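Local coordinates for protein flavoredoxin (Desulfovibrio vulgaris str. 'Miyazaki F', PDB 2D5M) that binds flavin mononucleotide and probably carries electrons as a small flavoprotein of the flavin reductase-like family, at residues S26-M31 and N89-A94; L120-Q125 and T132-E137. All blocks are in the same frame, centred on the assembly; numbering follows the deposited sequence. Where two conformers were deposited one is given.

Contact 1 of 2, residues S26-M31 and N89-A94. With FMN (flavin mononucleotide), chain E.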
# COMPACT_ATOMS: atom_id res chain seq x y z
N SER A 26 -7.48 -11.47 -26.73
CA SER A 26 -6.26 -12.03 -26.15
C SER A 26 -5.09 -11.10 -26.31
O SER A 26 -3.91 -11.49 -26.22
CB SER A 26 -5.95 -13.42 -26.74
OG SER A 26 -6.96 -14.34 -26.38
N ARG A 27 -5.35 -9.80 -26.51
CA ARG A 27 -4.28 -8.81 -26.51
C ARG A 27 -3.83 -8.55 -25.08
O ARG A 27 -4.68 -8.25 -24.22
CB ARG A 27 -4.77 -7.50 -27.16
CG ARG A 27 -5.28 -7.66 -28.55
CD ARG A 27 -5.97 -6.46 -29.15
NE ARG A 27 -5.24 -5.22 -29.02
CZ ARG A 27 -5.47 -4.16 -28.24
NH1 ARG A 27 -6.49 -4.08 -27.41
NH2 ARG A 27 -4.66 -3.10 -28.30
N PRO A 28 -2.55 -8.65 -24.77
CA PRO A 28 -2.07 -8.44 -23.42
C PRO A 28 -1.95 -6.96 -23.08
O PRO A 28 -1.59 -6.15 -23.93
CB PRO A 28 -0.71 -9.13 -23.41
CG PRO A 28 -0.21 -8.89 -24.79
CD PRO A 28 -1.41 -9.04 -25.69
N ASN A 29 -2.20 -6.62 -21.82
CA ASN A 29 -2.13 -5.24 -21.36
C ASN A 29 -1.56 -5.16 -19.95
O ASN A 29 -1.57 -6.14 -19.22
CB ASN A 29 -3.53 -4.63 -21.35
CG ASN A 29 -3.54 -3.11 -21.29
OD1 ASN A 29 -2.58 -2.45 -21.73
ND2 ASN A 29 -4.63 -2.55 -20.79
N ILE A 30 -1.05 -3.98 -19.63
CA ILE A 30 -0.63 -3.61 -18.31
C ILE A 30 -1.04 -2.17 -18.08
O ILE A 30 -0.93 -1.35 -19.00
CB ILE A 30 0.90 -3.74 -18.08
CG1 ILE A 30 1.71 -3.35 -19.33
CG2 ILE A 30 1.24 -5.13 -17.54
CD1 ILE A 30 3.22 -3.26 -19.15
N MET A 31 -1.46 -1.87 -16.85
CA MET A 31 -1.70 -0.50 -16.39
C MET A 31 -1.06 -0.33 -15.04
O MET A 31 -0.82 -1.30 -14.33
CB MET A 31 -3.17 -0.11 -16.38
CG MET A 31 -4.04 -1.01 -15.51
SD MET A 31 -4.01 -0.62 -13.76
CE MET A 31 -5.03 0.85 -13.66
N ASN A 89 -6.32 0.66 -27.79
CA ASN A 89 -5.92 0.58 -29.18
C ASN A 89 -4.40 0.58 -29.33
O ASN A 89 -3.88 1.05 -30.31
CB ASN A 89 -6.57 1.66 -30.02
CG ASN A 89 -8.05 1.32 -30.31
OD1 ASN A 89 -8.36 0.40 -31.07
ND2 ASN A 89 -8.93 2.08 -29.74
N GLU A 90 -3.69 0.01 -28.35
CA GLU A 90 -2.24 -0.07 -28.36
C GLU A 90 -1.80 -1.30 -27.57
O GLU A 90 -2.33 -1.53 -26.48
CB GLU A 90 -1.63 1.16 -27.68
CG GLU A 90 -0.12 1.06 -27.58
CD GLU A 90 0.56 2.27 -26.98
OE1 GLU A 90 0.07 3.40 -27.00
OE2 GLU A 90 1.72 2.06 -26.54
N ASP A 91 -0.85 -2.04 -28.12
CA ASP A 91 -0.18 -3.12 -27.38
C ASP A 91 1.04 -2.49 -26.72
O ASP A 91 2.06 -2.25 -27.34
CB ASP A 91 0.20 -4.25 -28.35
CG ASP A 91 0.87 -5.41 -27.65
OD1 ASP A 91 1.47 -5.22 -26.57
OD2 ASP A 91 0.80 -6.54 -28.21
N LYS A 92 0.91 -2.28 -25.41
CA LYS A 92 1.97 -1.66 -24.64
C LYS A 92 3.18 -2.55 -24.49
O LYS A 92 4.30 -2.06 -24.31
CB LYS A 92 1.47 -1.25 -23.26
CG LYS A 92 0.38 -0.25 -23.22
CD LYS A 92 -0.01 0.11 -21.78
CE LYS A 92 -1.44 0.53 -21.73
NZ LYS A 92 -1.95 0.79 -20.38
N PHE A 93 2.98 -3.88 -24.51
CA PHE A 93 4.14 -4.77 -24.46
C PHE A 93 5.01 -4.57 -25.70
O PHE A 93 6.25 -4.53 -25.62
CB PHE A 93 3.71 -6.23 -24.35
CG PHE A 93 3.22 -6.61 -22.96
CD1 PHE A 93 4.12 -7.14 -22.04
CD2 PHE A 93 1.90 -6.46 -22.60
CE1 PHE A 93 3.71 -7.51 -20.78
CE2 PHE A 93 1.49 -6.85 -21.31
CZ PHE A 93 2.39 -7.39 -20.43
N ALA A 94 4.37 -4.43 -26.88
CA ALA A 94 5.09 -4.15 -28.08
C ALA A 94 5.76 -2.80 -28.00
O ALA A 94 6.91 -2.63 -28.37
CB ALA A 94 4.16 -4.17 -29.32
N1 FMN E . -5.65 4.22 -12.46
C2 FMN E . -6.56 3.54 -11.70
O2 FMN E . -7.71 3.33 -12.13
N3 FMN E . -6.20 3.11 -10.43
C4 FMN E . -4.98 3.34 -9.83
O4 FMN E . -4.74 2.92 -8.68
C4A FMN E . -4.05 4.10 -10.59
N5 FMN E . -2.85 4.43 -10.04
C5A FMN E . -1.94 5.01 -10.88
C6 FMN E . -0.67 5.34 -10.34
C7 FMN E . 0.35 5.89 -11.10
C7M FMN E . 1.68 6.28 -10.51
C8 FMN E . 0.08 6.11 -12.51
C8M FMN E . 1.21 6.63 -13.39
C9 FMN E . -1.18 5.86 -13.03
C9A FMN E . -2.19 5.32 -12.25
N10 FMN E . -3.50 5.08 -12.72
C10 FMN E . -4.41 4.42 -11.93
C1' FMN E . -3.87 5.46 -14.11
C2' FMN E . -3.88 4.27 -15.07
O2' FMN E . -2.69 3.47 -14.97
C3' FMN E . -3.98 4.80 -16.50
O3' FMN E . -5.30 5.37 -16.64
C4' FMN E . -3.73 3.76 -17.58
O4' FMN E . -3.52 4.50 -18.81
C5' FMN E . -4.86 2.80 -17.78
O5' FMN E . -4.49 1.89 -18.86
P FMN E . -5.59 0.97 -19.59
O1P FMN E . -6.66 1.89 -20.19
O2P FMN E . -6.21 0.00 -18.61
O3P FMN E . -4.72 0.30 -20.64
O HOH W 1 -1.29 -3.38 -24.03
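Lys-92 reaches from the first turn of its helix across strand 28-31 to the FMN phosphate. Lys-92 CB points at the strand, 4.5 Å from Ile-30 CG1, and from CG the chain runs extended (chi2 -179°). Lys-92 CD lies 3.3 Å from Ile-30 O, and its CE passes 3.2 Å from Asn-29 OD1. Lys-92 NZ then donates to Ile-30 O at 2.7 Å and to FMN O3P at 2.8 Å, with a weak bond to FMN O5'; Ala-82 O and Tyr-85 O lie in bonding reach too, so five acceptors share three protons. Asn-29 holds the same phosphate oxygen: its CG is anti to the backbone N (chi1 -163°), and ND2 donates almost straight (175°) to FMN O3P. A water bridges Pro-28 O, Asn-29 OD1 and Lys-92 N. The Phe-93 ring presents CE2 to Pro-28 CB and CZ to Ile-30 CG2, while Ile-30 CD1 lies over one ring face. Asp-91 OD1, at the N-cap, accepts from Ala-94 N at 3.0 Å, approached from above the carboxylate plane. The lysine charge should help balance the phosphate. Strand and helix start form part of the phosphate end of the FMN pocket of this flavin reductase-like domain.

Contact 2 of 2, residues L120-Q125 and T132-E137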
# COMPACT_ATOMS: atom_id res chain seq x y z
N LEU A 120 -3.55 -13.55 -9.89
CA LEU A 120 -4.77 -13.37 -9.10
C LEU A 120 -6.03 -13.79 -9.86
O LEU A 120 -6.21 -13.55 -11.05
CB LEU A 120 -4.93 -11.91 -8.63
CG LEU A 120 -3.74 -11.39 -7.82
CD1 LEU A 120 -2.80 -10.53 -8.69
CD2 LEU A 120 -4.18 -10.59 -6.59
N LYS A 121 -6.93 -14.41 -9.08
CA LYS A 121 -8.28 -14.76 -9.51
C LYS A 121 -9.24 -13.76 -8.93
O LYS A 121 -9.24 -13.52 -7.71
CB LYS A 121 -8.65 -16.15 -9.02
CG LYS A 121 -10.07 -16.64 -9.23
CD LYS A 121 -10.36 -18.01 -8.62
CE LYS A 121 -10.28 -18.02 -7.11
NZ LYS A 121 -10.92 -19.12 -6.38
N LEU A 122 -10.12 -13.14 -9.72
CA LEU A 122 -11.09 -12.20 -9.19
C LEU A 122 -12.08 -12.92 -8.28
O LEU A 122 -12.73 -13.89 -8.72
CB LEU A 122 -11.86 -11.56 -10.35
CG LEU A 122 -12.81 -10.44 -9.93
CD1 LEU A 122 -12.08 -9.28 -9.30
CD2 LEU A 122 -13.67 -9.99 -11.13
N ILE A 123 -12.24 -12.45 -7.06
CA ILE A 123 -13.17 -13.04 -6.09
C ILE A 123 -14.24 -12.05 -5.64
O ILE A 123 -15.31 -12.51 -5.21
CB ILE A 123 -12.46 -13.73 -4.92
CG1 ILE A 123 -11.53 -12.79 -4.16
CG2 ILE A 123 -11.75 -14.98 -5.40
CD1 ILE A 123 -11.15 -13.33 -2.78
N HIS A 124 -14.03 -10.75 -5.71
CA HIS A 124 -15.09 -9.81 -5.36
C HIS A 124 -14.97 -8.59 -6.23
O HIS A 124 -13.84 -8.19 -6.59
CB HIS A 124 -15.05 -9.34 -3.90
CG HIS A 124 -15.02 -10.40 -2.84
ND1 HIS A 124 -16.13 -11.17 -2.53
CD2 HIS A 124 -14.02 -10.80 -2.00
CE1 HIS A 124 -15.79 -12.01 -1.54
NE2 HIS A 124 -14.54 -11.81 -1.20
N GLN A 125 -16.05 -7.96 -6.61
CA GLN A 125 -16.08 -6.66 -7.29
C GLN A 125 -16.94 -5.80 -6.42
O GLN A 125 -18.18 -5.98 -6.34
CB GLN A 125 -16.55 -6.79 -8.73
CG GLN A 125 -16.54 -5.50 -9.53
CD GLN A 125 -16.99 -5.55 -10.95
OE1 GLN A 125 -17.30 -4.50 -11.49
NE2 GLN A 125 -16.97 -6.72 -11.57
N THR A 132 -14.99 1.82 -5.68
CA THR A 132 -14.90 0.67 -6.59
C THR A 132 -13.60 -0.10 -6.44
O THR A 132 -12.53 0.49 -6.52
CB THR A 132 -15.06 1.34 -8.02
OG1 THR A 132 -16.34 2.02 -8.07
CG2 THR A 132 -14.94 0.33 -9.07
N GLN A 133 -13.66 -1.39 -6.21
CA GLN A 133 -12.45 -2.15 -6.01
C GLN A 133 -12.65 -3.56 -6.52
O GLN A 133 -13.67 -4.19 -6.30
CB GLN A 133 -11.93 -2.29 -4.54
CG GLN A 133 -11.68 -1.07 -3.72
CD GLN A 133 -11.69 -1.67 -2.27
OE1 GLN A 133 -10.64 -1.81 -1.68
NE2 GLN A 133 -12.92 -2.07 -1.94
N PHE A 134 -11.61 -4.05 -7.16
CA PHE A 134 -11.52 -5.47 -7.49
C PHE A 134 -10.68 -6.18 -6.42
O PHE A 134 -9.62 -5.67 -6.06
CB PHE A 134 -10.85 -5.70 -8.86
CG PHE A 134 -11.61 -5.23 -10.05
CD1 PHE A 134 -11.10 -4.25 -10.86
CD2 PHE A 134 -12.83 -5.80 -10.43
CE1 PHE A 134 -11.77 -3.87 -11.99
CE2 PHE A 134 -13.47 -5.35 -11.57
CZ PHE A 134 -12.98 -4.38 -12.35
N ILE A 135 -11.16 -7.30 -5.94
CA ILE A 135 -10.44 -8.10 -4.95
C ILE A 135 -9.99 -9.35 -5.65
O ILE A 135 -10.82 -10.15 -6.16
CB ILE A 135 -11.32 -8.46 -3.76
CG1 ILE A 135 -12.05 -7.24 -3.17
CG2 ILE A 135 -10.48 -9.19 -2.73
CD1 ILE A 135 -11.13 -6.18 -2.71
N GLY A 136 -8.68 -9.54 -5.73
CA GLY A 136 -8.10 -10.74 -6.31
C GLY A 136 -7.54 -11.65 -5.25
O GLY A 136 -6.85 -11.20 -4.34
N GLU A 137 -7.84 -12.93 -5.38
CA GLU A 137 -7.21 -13.97 -4.57
C GLU A 137 -5.85 -14.27 -5.19
O GLU A 137 -5.75 -14.57 -6.38
CB GLU A 137 -8.04 -15.23 -4.52
CG GLU A 137 -7.40 -16.34 -3.73
CD GLU A 137 -8.24 -17.58 -3.53
OE1 GLU A 137 -9.47 -17.53 -3.83
OE2 GLU A 137 -7.67 -18.61 -3.07
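Lys-121 and Glu-137 form a hydrogen-bonded antiparallel pair, with Glu-137 N donating to Lys-121 O at 2.8 Å and Lys-121 N returning a bond to Glu-137 O. Their side chains lie side by side and point the same way; Lys-121 bends at chi3 (65°), and its NZ meets Glu-137 OE1 in a long salt bridge of 3.3 Å. Further along, Ile-135 O takes two donors: a nearly straight bond from Ile-123 N at 2.8 Å and a weak one from His-124 N. Ile-135 N in turn donates to His-124 O. Two residues, Ile-123 and His-124, thus face one, a classic beta bulge that shifts the register by one. Ile-123 CG2 packs on Glu-137 CB, the two side chains crossing at about a right angle, while Ile-135 CB lies in plane at the edge of the His-124 ring. On the sheet face of Leu-122 and Phe-134, Leu-122 CD1 approaches Phe-134 CD2 at 3.7 Å, and the Gln-125 chain runs beside the same ring, its CG 3.7 Å from Phe-134 CE2. Helix 55-63 packs against this face through Tyr-57 and Ile-60. The hairpin of strands 116-126 and 133-144 is flanked by strand 65-70 beside the first and strand 44-48 beside the second.

In the fold
Contact 1 closes before contact 2 opens along the chain; their centres are about 21 Å apart, and their nearest atoms, about 8 Å apart, do not touch. One antiparallel sheet connects them. Strand 28-41, which begins in contact 1, pairs with strand 44-48, and that strand pairs with 133-144 of contact 2; on the other side, 14-22 and 65-70 lead round to 116-126. Helix 55-63 touches side chains of both contacts. Contact 1 ties the sheet to helix 92-96 at the FMN phosphate, whereas contact 2 is a hairpin whose Phe-134 side chain lies about 8 Å from the FMN and whose Gln-133 and Ile-135 pack on the second subunit. The same sheet thus carries part of the cofactor site and part of the dimer contact.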